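Local coordinates for histidinol dehydrogenase (Elizabethkingia anophelis NUHP1, PDB 6AN0) that catalyses the two successive NAD-dependent oxidations of L-histidinol, through L-histidinaldehyde, to L-histidine in the last step of histidine biosynthesis, at the histidine site. Coordinates in Å, arbitrary orientation; residue numbers count along the deposited sequence, not the author numbering.

The histidine site. Residues 106-108, 121-124, 393. With HIS (histidine), chain B.
Free histidine, the end product of the pathway, lies in a cleft of this histidinol dehydrogenase family member between the loop 106-108 and strand 117-125, with Lys393 of strand 391-399 closing the imidazole end. The pocket centre is about 27 Å from Glu330, the predicted proton acceptor, so it is apparently separate from the catalytic centre of the same chain; the ligand is poorly ordered, and the structure alone does not show whether it is an effector or was carried over from purification or crystallisation.

Backbone groups hold the amino acid end. The ligand amine N donates to Glu106 O at 3.1 Å, approaching from above the carbonyl plane. Lys108 N is 2.8 Å from that ligand N, but its N-H points roughly across the line between them. Ala123 N gives its hydrogen to the carboxylate O, 3.1 Å away and moderately bent (144° at H). On the ring, ND1 points at Arg121 O in a weak bond. Glu106 OE1 stands steeply above the ring plane, 2.5 Å from NE2, poorly placed for a hydrogen bond; ligand disorder may explain the closeness. Glu106 swings its CG beside its own backbone N (chi1 -63°) and runs extended. OE1 also takes Lys393 NZ at 2.9 Å from above the carboxylate plane, a salt bridge that fixes the tip and may temper its charge. The extended Lys393 chain sets its CD methylene at the NE2 tip, near the ring plane, and CD also lies over the rim of the Arg121 guanidinium. Ala123 CB packs from the opposite side to OE1, above the CG-CD2 edge, 3.5 Å from CD2.

In the second shell, Arg124 bends at chi2 (-67°) and grips Glu122 OE1 end-on with NH1 and NH2, while NH1 also reaches Ala123 O at 2.9 Å, bracing the strand.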
loop_
_atom_site.group_PDB
_atom_site.type_symbol
_atom_site.label_atom_id
_atom_site.label_comp_id
_atom_site.label_asym_id
_atom_site.label_seq_id
_atom_site.Cartn_x
_atom_site.Cartn_y
_atom_site.Cartn_z
ATOM N N GLU A 106 12.501 8.716 -8.202
ATOM C CA GLU A 106 13.321 7.759 -8.931
ATOM C C GLU A 106 13.572 8.241 -10.353
ATOM O O GLU A 106 12.775 8.990 -10.925
ATOM C CB GLU A 106 12.641 6.392 -8.973
ATOM C CG GLU A 106 12.457 5.760 -7.615
ATOM C CD GLU A 106 11.900 4.363 -7.730
ATOM O OE1 GLU A 106 10.696 4.226 -8.060
ATOM O OE2 GLU A 106 12.678 3.404 -7.529
ATOM N N ASN A 107 14.685 7.796 -10.926
ATOM C CA ASN A 107 14.988 8.085 -12.321
ATOM C C ASN A 107 14.423 6.986 -13.208
ATOM O O ASN A 107 14.404 5.814 -12.825
ATOM C CB ASN A 107 16.496 8.205 -12.538
ATOM C CG ASN A 107 17.087 9.412 -11.844
ATOM O OD1 ASN A 107 16.469 10.477 -11.797
ATOM N ND2 ASN A 107 18.283 9.252 -11.295
ATOM N N LYS A 108 13.949 7.376 -14.389
ATOM C CA LYS A 108 13.478 6.400 -15.362
ATOM C C LYS A 108 14.638 5.515 -15.791
ATOM O O LYS A 108 15.744 5.995 -16.051
ATOM C CB LYS A 108 12.865 7.112 -16.572
ATOM C CG LYS A 108 12.416 6.203 -17.712
ATOM C CD LYS A 108 11.563 6.997 -18.697
ATOM C CE LYS A 108 11.565 6.382 -20.078
ATOM N NZ LYS A 108 10.738 7.202 -21.013
ATOM N N ARG A 121 9.295 1.635 -15.557
ATOM C CA ARG A 121 8.212 2.201 -14.763
ATOM C C ARG A 121 8.337 3.711 -14.738
ATOM O O ARG A 121 9.445 4.262 -14.834
ATOM C CB ARG A 121 8.211 1.702 -13.298
ATOM C CG ARG A 121 8.201 0.223 -13.094
ATOM C CD ARG A 121 7.773 -0.093 -11.635
ATOM N NE ARG A 121 8.802 0.228 -10.641
ATOM C CZ ARG A 121 8.681 -0.046 -9.343
ATOM N NH1 ARG A 121 7.564 -0.610 -8.889
ATOM N NH2 ARG A 121 9.651 0.254 -8.496
ATOM N N GLU A 122 7.188 4.370 -14.549
ATOM C CA GLU A 122 7.124 5.805 -14.325
ATOM C C GLU A 122 6.105 6.095 -13.234
ATOM O O GLU A 122 5.054 5.447 -13.161
ATOM C CB GLU A 122 6.728 6.583 -15.581
ATOM C CG GLU A 122 7.621 6.328 -16.779
ATOM C CD GLU A 122 7.352 7.305 -17.907
ATOM O OE1 GLU A 122 6.777 8.380 -17.647
ATOM O OE2 GLU A 122 7.721 6.996 -19.056
ATOM N N ALA A 123 6.406 7.106 -12.423
ATOM C CA ALA A 123 5.488 7.552 -11.386
ATOM C C ALA A 123 4.481 8.541 -11.953
ATOM O O ALA A 123 4.790 9.335 -12.844
ATOM C CB ALA A 123 6.252 8.215 -10.237
ATOM N N ARG A 124 3.259 8.485 -11.418
ATOM C CA ARG A 124 2.226 9.458 -11.713
ATOM C C ARG A 124 1.547 9.751 -10.386
ATOM O O ARG A 124 1.363 8.831 -9.572
ATOM C CB ARG A 124 1.184 8.954 -12.734
ATOM C CG ARG A 124 1.729 8.700 -14.152
ATOM C CD ARG A 124 2.158 9.994 -14.830
ATOM N NE ARG A 124 2.560 9.738 -16.215
ATOM C CZ ARG A 124 3.788 9.435 -16.604
ATOM N NH1 ARG A 124 4.767 9.362 -15.715
ATOM N NH2 ARG A 124 4.032 9.201 -17.894
ATOM N N LYS A 393 2.958 3.688 -9.617
ATOM C CA LYS A 393 4.087 3.348 -10.479
ATOM C C LYS A 393 3.541 2.521 -11.634
ATOM O O LYS A 393 3.175 1.354 -11.454
ATOM C CB LYS A 393 5.175 2.599 -9.710
ATOM C CG LYS A 393 5.729 3.410 -8.522
ATOM C CD LYS A 393 7.029 2.810 -7.966
ATOM C CE LYS A 393 7.545 3.624 -6.779
ATOM N NZ LYS A 393 8.823 3.074 -6.225
HETATM N N HIS B . 11.333 7.517 -13.269
HETATM C CA HIS B . 9.893 7.594 -13.108
HETATM C C HIS B . 9.282 8.757 -13.885
HETATM O O HIS B . 8.285 9.347 -13.453
HETATM C CB HIS B . 9.540 7.703 -11.629
HETATM C CG HIS B . 9.260 6.384 -10.981
HETATM N ND1 HIS B . 9.271 5.197 -11.680
HETATM C CD2 HIS B . 8.958 6.065 -9.702
HETATM C CE1 HIS B . 8.994 4.203 -10.857
HETATM N NE2 HIS B . 8.805 4.703 -9.651
HETATM O OXT HIS B . 9.757 9.121 -14.964
#